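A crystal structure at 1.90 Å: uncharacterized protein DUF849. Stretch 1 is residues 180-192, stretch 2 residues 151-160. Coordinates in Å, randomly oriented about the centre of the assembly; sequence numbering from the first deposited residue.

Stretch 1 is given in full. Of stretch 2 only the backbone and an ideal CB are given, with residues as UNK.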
ATOM      1  N   TYR A 180      11.959  -1.141  12.291  1.00 32.86           N
ATOM      2  CA  TYR A 180      11.779  -2.103  13.364  1.00 33.14           C
ATOM      3  C   TYR A 180      12.985  -2.134  14.306  1.00 31.99           C
ATOM      4  O   TYR A 180      12.813  -2.288  15.522  1.00 31.62           O
ATOM      5  CB  TYR A 180      11.461  -3.493  12.810  1.00 33.58           C
ATOM      6  CG  TYR A 180      10.099  -3.530  12.170  1.00 32.88           C
ATOM      7  CD1 TYR A 180       8.960  -3.782  12.925  1.00 33.79           C
ATOM      8  CD2 TYR A 180       9.940  -3.288  10.796  1.00 32.48           C
ATOM      9  CE1 TYR A 180       7.675  -3.803  12.320  1.00 34.26           C
ATOM     10  CE2 TYR A 180       8.678  -3.292  10.195  1.00 33.48           C
ATOM     11  CZ  TYR A 180       7.557  -3.569  10.953  1.00 33.64           C
ATOM     12  OH  TYR A 180       6.334  -3.583  10.337  1.00 32.82           O
ATOM     13  N   ASN A 181      14.187  -1.993  13.745  1.00 31.13           N
ATOM     14  CA  ASN A 181      15.434  -1.891  14.558  1.00 32.58           C
ATOM     15  C   ASN A 181      15.346  -0.672  15.479  1.00 32.54           C
ATOM     16  O   ASN A 181      15.651  -0.780  16.662  1.00 33.36           O
ATOM     17  CB  ASN A 181      16.691  -1.781  13.676  1.00 32.45           C
ATOM     18  CG  ASN A 181      16.956  -3.033  12.850  1.00 35.62           C
ATOM     19  OD1 ASN A 181      16.275  -4.055  12.999  1.00 31.82           O
ATOM     20  ND2 ASN A 181      17.967  -2.954  11.973  1.00 29.72           N
ATOM     21  N   LEU A 182      14.912   0.473  14.944  1.00 32.62           N
ATOM     22  CA  LEU A 182      14.728   1.686  15.766  1.00 33.10           C
ATOM     23  C   LEU A 182      13.672   1.485  16.851  1.00 32.94           C
ATOM     24  O   LEU A 182      13.885   1.892  18.010  1.00 33.82           O
ATOM     25  CB  LEU A 182      14.366   2.904  14.903  1.00 33.86           C
ATOM     26  CG  LEU A 182      14.235   4.238  15.654  1.00 32.94           C
ATOM     27  CD1 LEU A 182      15.517   4.608  16.433  1.00 33.34           C
ATOM     28  CD2 LEU A 182      13.900   5.284  14.645  1.00 32.76           C
ATOM     29  N   ALA A 183      12.547   0.861  16.486  1.00 33.77           N
ATOM     30  CA  ALA A 183      11.458   0.561  17.445  1.00 33.62           C
ATOM     31  C   ALA A 183      11.955  -0.240  18.664  1.00 33.90           C
ATOM     32  O   ALA A 183      11.525   0.015  19.797  1.00 34.93           O
ATOM     33  CB  ALA A 183      10.298  -0.156  16.743  1.00 33.68           C
ATOM     34  N   HIS A 184      12.857  -1.192  18.423  1.00 33.43           N
ATOM     35  CA  HIS A 184      13.508  -1.969  19.485  1.00 34.22           C
ATOM     36  C   HIS A 184      14.155  -1.039  20.534  1.00 34.61           C
ATOM     37  O   HIS A 184      13.943  -1.212  21.743  1.00 34.11           O
ATOM     38  CB  HIS A 184      14.543  -2.946  18.877  1.00 33.99           C
ATOM     39  CG  HIS A 184      15.420  -3.617  19.885  1.00 34.03           C
ATOM     40  ND1 HIS A 184      15.006  -4.698  20.630  1.00 36.48           N
ATOM     41  CD2 HIS A 184      16.686  -3.346  20.279  1.00 35.18           C
ATOM     42  CE1 HIS A 184      15.986  -5.073  21.429  1.00 39.11           C
ATOM     43  NE2 HIS A 184      17.016  -4.270  21.234  1.00 38.07           N
ATOM     44  N   PHE A 185      14.895  -0.043  20.050  1.00 34.21           N
ATOM     45  CA  PHE A 185      15.584   0.939  20.911  1.00 34.48           C
ATOM     46  C   PHE A 185      14.631   1.948  21.537  1.00 35.19           C
ATOM     47  O   PHE A 185      14.790   2.306  22.717  1.00 35.67           O
ATOM     48  CB  PHE A 185      16.717   1.620  20.145  1.00 34.47           C
ATOM     49  CG  PHE A 185      17.842   0.692  19.850  1.00 35.56           C
ATOM     50  CD1 PHE A 185      18.664   0.261  20.892  1.00 38.90           C
ATOM     51  CD2 PHE A 185      18.062   0.202  18.574  1.00 34.54           C
ATOM     52  CE1 PHE A 185      19.713  -0.638  20.665  1.00 38.24           C
ATOM     53  CE2 PHE A 185      19.119  -0.689  18.322  1.00 35.22           C
ATOM     54  CZ  PHE A 185      19.936  -1.114  19.373  1.00 36.45           C
ATOM     55  N   VAL A 186      13.642   2.395  20.757  1.00 36.05           N
ATOM     56  CA  VAL A 186      12.606   3.303  21.254  1.00 37.11           C
ATOM     57  C   VAL A 186      11.851   2.634  22.415  1.00 38.56           C
ATOM     58  O   VAL A 186      11.702   3.250  23.469  1.00 38.47           O
ATOM     59  CB  VAL A 186      11.636   3.768  20.154  1.00 36.26           C
ATOM     60  CG1 VAL A 186      10.410   4.504  20.755  1.00 35.63           C
ATOM     61  CG2 VAL A 186      12.377   4.645  19.143  1.00 33.92           C
ATOM     62  N   ASP A 187      11.443   1.375  22.238  1.00 39.50           N
ATOM     63  CA  ASP A 187      10.767   0.607  23.309  1.00 40.78           C
ATOM     64  C   ASP A 187      11.623   0.436  24.570  1.00 41.42           C
ATOM     65  O   ASP A 187      11.078   0.391  25.678  1.00 41.17           O
ATOM     66  CB  ASP A 187      10.289  -0.765  22.813  1.00 41.87           C
ATOM     67  CG  ASP A 187       9.194  -0.669  21.758  1.00 45.82           C
ATOM     68  OD1 ASP A 187       8.576   0.414  21.586  1.00 52.88           O
ATOM     69  OD2 ASP A 187       8.975  -1.688  21.063  1.00 52.83           O
ATOM     70  N   ARG A 188      12.942   0.357  24.404  1.00 41.29           N
ATOM     71  CA  ARG A 188      13.882   0.281  25.534  1.00 42.54           C
ATOM     72  C   ARG A 188      14.302   1.656  26.088  1.00 43.32           C
ATOM     73  O   ARG A 188      15.122   1.724  27.014  1.00 43.72           O
ATOM     74  CB  ARG A 188      15.126  -0.498  25.129  1.00 43.18           C
ATOM     75  CG  ARG A 188      14.857  -1.968  24.845  1.00 45.21           C
ATOM     76  CD  ARG A 188      16.066  -2.589  24.220  1.00 47.81           C
ATOM     77  NE  ARG A 188      17.205  -2.497  25.130  1.00 50.12           N
ATOM     78  CZ  ARG A 188      18.488  -2.631  24.805  1.00 52.34           C
ATOM     79  NH1 ARG A 188      18.879  -2.871  23.555  1.00 52.23           N
ATOM     80  NH2 ARG A 188      19.402  -2.513  25.771  1.00 55.66           N
ATOM     81  N   LYS A 189      13.763   2.738  25.515  1.00 43.65           N
ATOM     82  CA  LYS A 189      14.024   4.118  25.935  1.00 44.07           C
ATOM     83  C   LYS A 189      15.496   4.575  25.864  1.00 43.41           C
ATOM     84  O   LYS A 189      15.921   5.441  26.635  1.00 43.74           O
ATOM     85  CB  LYS A 189      13.361   4.368  27.308  1.00 44.79           C
ATOM     86  CG  LYS A 189      11.839   4.312  27.212  1.00 46.37           C
ATOM     87  CD  LYS A 189      11.148   4.270  28.557  1.00 47.85           C
ATOM     88  CE  LYS A 189       9.652   4.575  28.420  1.00 53.53           C
ATOM     89  NZ  LYS A 189       8.978   3.796  27.332  1.00 57.08           N
ATOM     90  N   LEU A 190      16.257   4.016  24.918  1.00 41.92           N
ATOM     91  CA  LEU A 190      17.649   4.425  24.704  1.00 42.57           C
ATOM     92  C   LEU A 190      17.740   5.738  23.918  1.00 41.95           C
ATOM     93  O   LEU A 190      18.785   6.396  23.924  1.00 41.54           O
ATOM     94  CB  LEU A 190      18.479   3.310  24.068  1.00 42.92           C
ATOM     95  CG  LEU A 190      18.505   1.978  24.849  1.00 46.76           C
ATOM     96  CD1 LEU A 190      19.597   1.070  24.294  1.00 49.65           C
ATOM     97  CD2 LEU A 190      18.723   2.167  26.354  1.00 47.27           C
ATOM     98  N   VAL A 191      16.647   6.092  23.237  1.00 41.34           N
ATOM     99  CA  VAL A 191      16.474   7.379  22.559  1.00 40.37           C
ATOM    100  C   VAL A 191      15.068   7.895  22.913  1.00 39.95           C
ATOM    101  O   VAL A 191      14.142   7.092  23.113  1.00 38.70           O
ATOM    102  CB  VAL A 191      16.700   7.275  21.039  1.00 40.43           C
ATOM    103  CG1 VAL A 191      18.181   7.028  20.754  1.00 38.80           C
ATOM    104  CG2 VAL A 191      15.812   6.188  20.416  1.00 36.93           C
ATOM    105  N   GLU A 192      14.935   9.217  23.019  1.00 39.95           N
ATOM    106  CA  GLU A 192      13.676   9.889  23.367  1.00 40.91           C
ATOM    107  C   GLU A 192      13.113  10.647  22.174  1.00 40.65           C
ATOM    108  O   GLU A 192      13.867  11.066  21.303  1.00 40.50           O
ATOM    109  CB  GLU A 192      13.909  10.901  24.495  1.00 43.09           C
ATOM    110  CG  GLU A 192      14.374  10.309  25.832  1.00 49.33           C
ATOM    111  CD  GLU A 192      13.321   9.476  26.575  1.00 58.40           C
ATOM    112  OE1 GLU A 192      12.124   9.469  26.190  1.00 64.61           O
ATOM    113  OE2 GLU A 192      13.705   8.828  27.576  1.00 62.60           O
ATOM    114  N   UNK A 151      25.471  -3.222  13.881  1.00 34.88           N
ATOM    115  CA  UNK A 151      24.838  -4.281  14.664  1.00 33.43           C
ATOM    116  C   UNK A 151      24.063  -3.657  15.817  1.00 33.38           C
ATOM    117  O   UNK A 151      24.257  -2.476  16.126  1.00 33.91           O
ATOM    118  CB  UNK A 151      25.877  -5.276  15.185  1.00 33.43           C
ATOM    119  N   UNK A 152      23.172  -4.427  16.443  1.00 33.35           N
ATOM    120  CA  UNK A 152      22.437  -3.920  17.607  1.00 33.65           C
ATOM    121  C   UNK A 152      23.393  -3.444  18.718  1.00 34.26           C
ATOM    122  O   UNK A 152      23.161  -2.407  19.317  1.00 34.40           O
ATOM    123  CB  UNK A 152      21.505  -5.005  18.150  1.00 33.65           C
ATOM    124  N   UNK A 153      24.481  -4.179  18.950  1.00 34.81           N
ATOM    125  CA  UNK A 153      25.507  -3.749  19.920  1.00 35.21           C
ATOM    126  C   UNK A 153      26.176  -2.423  19.515  1.00 34.95           C
ATOM    127  O   UNK A 153      26.374  -1.537  20.357  1.00 35.83           O
ATOM    128  CB  UNK A 153      26.574  -4.836  20.064  1.00 35.21           C
ATOM    129  N   UNK A 154      26.511  -2.293  18.238  1.00 35.11           N
ATOM    130  CA  UNK A 154      27.148  -1.069  17.711  1.00 35.46           C
ATOM    131  C   UNK A 154      26.217   0.137  17.834  1.00 35.46           C
ATOM    132  O   UNK A 154      26.641   1.210  18.267  1.00 36.08           O
ATOM    133  CB  UNK A 154      27.551  -1.264  16.248  1.00 35.46           C
ATOM    134  N   UNK A 155      24.948  -0.049  17.467  1.00 34.93           N
ATOM    135  CA  UNK A 155      23.944   1.024  17.565  1.00 34.38           C
ATOM    136  C   UNK A 155      23.780   1.460  19.022  1.00 36.23           C
ATOM    137  O   UNK A 155      23.813   2.656  19.315  1.00 36.77           O
ATOM    138  CB  UNK A 155      22.601   0.563  16.996  1.00 34.38           C
ATOM    139  N   UNK A 156      23.637   0.490  19.924  1.00 37.12           N
ATOM    140  CA  UNK A 156      23.499   0.783  21.353  1.00 40.97           C
ATOM    141  C   UNK A 156      24.695   1.576  21.907  1.00 40.61           C
ATOM    142  O   UNK A 156      24.483   2.505  22.680  1.00 40.61           O
ATOM    143  CB  UNK A 156      23.339  -0.522  22.135  1.00 40.97           C
ATOM    144  N   UNK A 157      25.916   1.210  21.492  1.00 41.72           N
ATOM    145  CA  UNK A 157      27.164   1.899  21.904  1.00 41.96           C
ATOM    146  C   UNK A 157      27.133   3.360  21.444  1.00 40.62           C
ATOM    147  O   UNK A 157      27.362   4.279  22.240  1.00 40.32           O
ATOM    148  CB  UNK A 157      28.392   1.192  21.327  1.00 41.96           C
ATOM    149  N   UNK A 158      26.837   3.559  20.162  1.00 39.15           N
ATOM    150  CA  UNK A 158      26.729   4.897  19.577  1.00 38.47           C
ATOM    151  C   UNK A 158      25.678   5.735  20.270  1.00 37.32           C
ATOM    152  O   UNK A 158      25.936   6.877  20.612  1.00 36.28           O
ATOM    153  CB  UNK A 158      26.406   4.801  18.085  1.00 38.47           C
ATOM    154  N   UNK A 159      24.499   5.155  20.494  1.00 37.66           N
ATOM    155  CA  UNK A 159      23.419   5.858  21.204  1.00 38.91           C
ATOM    156  C   UNK A 159      23.817   6.253  22.623  1.00 40.15           C
ATOM    157  O   UNK A 159      23.531   7.375  23.059  1.00 41.18           O
ATOM    158  CB  UNK A 159      22.166   4.981  21.252  1.00 38.91           C
ATOM    159  N   UNK A 160      24.495   5.345  23.326  1.00 40.75           N
ATOM    160  CA  UNK A 160      24.917   5.590  24.716  1.00 41.01           C
ATOM    161  C   UNK A 160      26.015   6.656  24.811  1.00 40.57           C
ATOM    162  O   UNK A 160      25.859   7.635  25.542  1.00 41.56           O
ATOM    163  CB  UNK A 160      25.413   4.288  25.348  1.00 41.01           C
TER

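Stretch 2 is a helix from 152 onward, and its axis crosses that of helix 180-187 at -51°, with a closest approach of 11.5 Å. F185 is the main feature that stretch 1 offers to it.

Position 151 precedes the helix, with phi/psi of -69/164. Its CA-to-CB bond points away from stretch 1. A small capping residue such as Ser, Thr, Asp or Asn would suit. The residue is T151. T151 OG1 accepts from the backbone N of position 154 at 3.2 Å and caps the helix start.

Position 152 has a CB pointing sideways. The ideal CB lies 4.4 Å from F185 CZ and 5.5 Å from H184 NE2. Two rings nearby favour a long apolar or aromatic side chain that can turn toward them; Leu, Met or Phe would be plausible. The residue is F152, chi1 m. The ring presents its edge to the face of H184, with planes at 85°. Against F185 the planes are near parallel but slid apart, and F152 CD2 is 3.6 Å from F185 CE2. F152 CZ approaches N181 OD1 at 3.2 Å.

Positions 153 and 154 point away, and stretch 1 sets no demand on them. Many helix-compatible residues would serve. They are S153 and Q154. Q154 OE1 accepts from T151 N at 3.1 Å, so the bonding at the helix start is reciprocal.

Position 155 points toward stretch 1. Its ideal CB is 3.9 Å from F185 CE2, so an apolar side chain fits; Val, Ile or Leu are candidates. The residue is I155. Its CG2 lies over one face of the F185 ring, 3.6 Å from F185 CE2, in a CH-pi contact.

Position 156 has a sideways CB, 3.9 Å from F185 CE1, 4.6 Å from L190 CD1 and 5.2 Å from R188 NH1. The guanidinium favours an acid, Glu or perhaps Asp; Gln could offer an acceptor but no charge. The residue is E156. Its OE1 forms a salt bridge with R188 NH1 at 3.2 Å. Weak bonds run from R188 NH2 to E156 OE1 and to E156 OE2, each 3.3 Å. The aliphatic part is also used: E156 CG is 3.7 Å from L190 CD1.

Positions 157 and 158 are out of reach. Both have ordinary helical angles, so glycine is not required, and most helix-compatible residues would serve. They are R157, which hydrogen-bonds elsewhere in the structure, and G158, which has no side chain.

Position 159 points toward stretch 1, with its ideal CB 4.5 Å from both V191 CG1 and L190 O. A long apolar chain, Leu or Met, could continue to F185. The residue is M159, a selenomethionine. Its SE lies over the same F185 face as I155 CG2, 3.7 Å from F185 CG, and also meets V191 CG1 at 3.9 Å. Its CE reaches L182 CD1 at 4.3 Å. Water 1 donates to M159 O and L190 O.

Position 160 points sideways, with no close neighbour in stretch 1. Many residues would suit. The residue is T160, whose OG1 donates to E156 O at 2.7 Å.

Stretch 2 151-160: TFSQIERGMT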
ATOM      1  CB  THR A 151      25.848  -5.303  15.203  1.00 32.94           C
ATOM      2  OG1 THR A 151      26.681  -4.680  16.180  1.00 33.48           O
ATOM      3  CG2 THR A 151      26.699  -5.917  14.083  1.00 34.05           C
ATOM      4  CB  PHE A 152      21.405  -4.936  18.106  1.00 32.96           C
ATOM      5  CG  PHE A 152      20.187  -4.996  17.240  1.00 32.01           C
ATOM      6  CD1 PHE A 152      20.140  -5.827  16.126  1.00 31.84           C
ATOM      7  CD2 PHE A 152      19.095  -4.185  17.513  1.00 31.21           C
ATOM      8  CE1 PHE A 152      19.004  -5.868  15.314  1.00 31.88           C
ATOM      9  CE2 PHE A 152      17.962  -4.214  16.713  1.00 34.62           C
ATOM     10  CZ  PHE A 152      17.914  -5.044  15.617  1.00 34.75           C
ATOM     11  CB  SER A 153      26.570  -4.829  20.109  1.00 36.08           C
ATOM     12  OG  SER A 153      25.982  -6.000  20.643  1.00 41.44           O
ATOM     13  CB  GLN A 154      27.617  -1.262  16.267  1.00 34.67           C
ATOM     14  CG  GLN A 154      28.830  -2.178  16.155  1.00 35.27           C
ATOM     15  CD  GLN A 154      29.280  -2.390  14.725  1.00 36.31           C
ATOM     16  OE1 GLN A 154      28.471  -2.615  13.818  1.00 37.68           O
ATOM     17  NE2 GLN A 154      30.586  -2.328  14.511  1.00 34.79           N
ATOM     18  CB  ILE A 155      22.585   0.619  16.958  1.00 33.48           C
ATOM     19  CG1 ILE A 155      22.728   0.368  15.441  1.00 34.26           C
ATOM     20  CG2 ILE A 155      21.556   1.733  17.215  1.00 33.64           C
ATOM     21  CD1 ILE A 155      21.570  -0.438  14.817  1.00 34.17           C
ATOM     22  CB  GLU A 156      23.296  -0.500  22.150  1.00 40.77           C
ATOM     23  CG  GLU A 156      23.002  -0.245  23.634  1.00 46.19           C
ATOM     24  CD  GLU A 156      22.489  -1.456  24.380  1.00 45.82           C
ATOM     25  OE1 GLU A 156      22.014  -2.420  23.741  1.00 55.70           O
ATOM     26  OE2 GLU A 156      22.534  -1.423  25.625  1.00 55.42           O
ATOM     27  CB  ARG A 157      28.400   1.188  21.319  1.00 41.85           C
ATOM     28  CG  ARG A 157      29.773   1.794  21.701  1.00 44.65           C
ATOM     29  CD  ARG A 157      30.924   1.235  20.861  1.00 46.56           C
ATOM     30  NE  ARG A 157      32.129   2.046  21.067  1.00 52.16           N
ATOM     31  CZ  ARG A 157      33.199   2.098  20.268  1.00 54.56           C
ATOM     32  NH1 ARG A 157      33.307   1.341  19.170  1.00 60.47           N
ATOM     33  NH2 ARG A 157      34.196   2.922  20.603  1.00 57.11           N
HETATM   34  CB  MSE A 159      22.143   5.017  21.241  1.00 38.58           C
HETATM   35  CG  MSE A 159      21.459   4.867  19.894  1.00 38.32           C
HETATM   36 SE   MSE A 159      19.964   3.652  20.122  0.75 38.75          SE
HETATM   37  CE  MSE A 159      19.225   3.874  18.389  1.00 39.44           C
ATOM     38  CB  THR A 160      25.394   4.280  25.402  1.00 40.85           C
ATOM     39  OG1 THR A 160      24.363   3.294  25.302  1.00 45.26           O
ATOM     40  CG2 THR A 160      25.712   4.509  26.878  1.00 42.12           C
TER
HETATM   41  O   HOH W   1      20.641   8.431  23.068  1.00 34.39           O
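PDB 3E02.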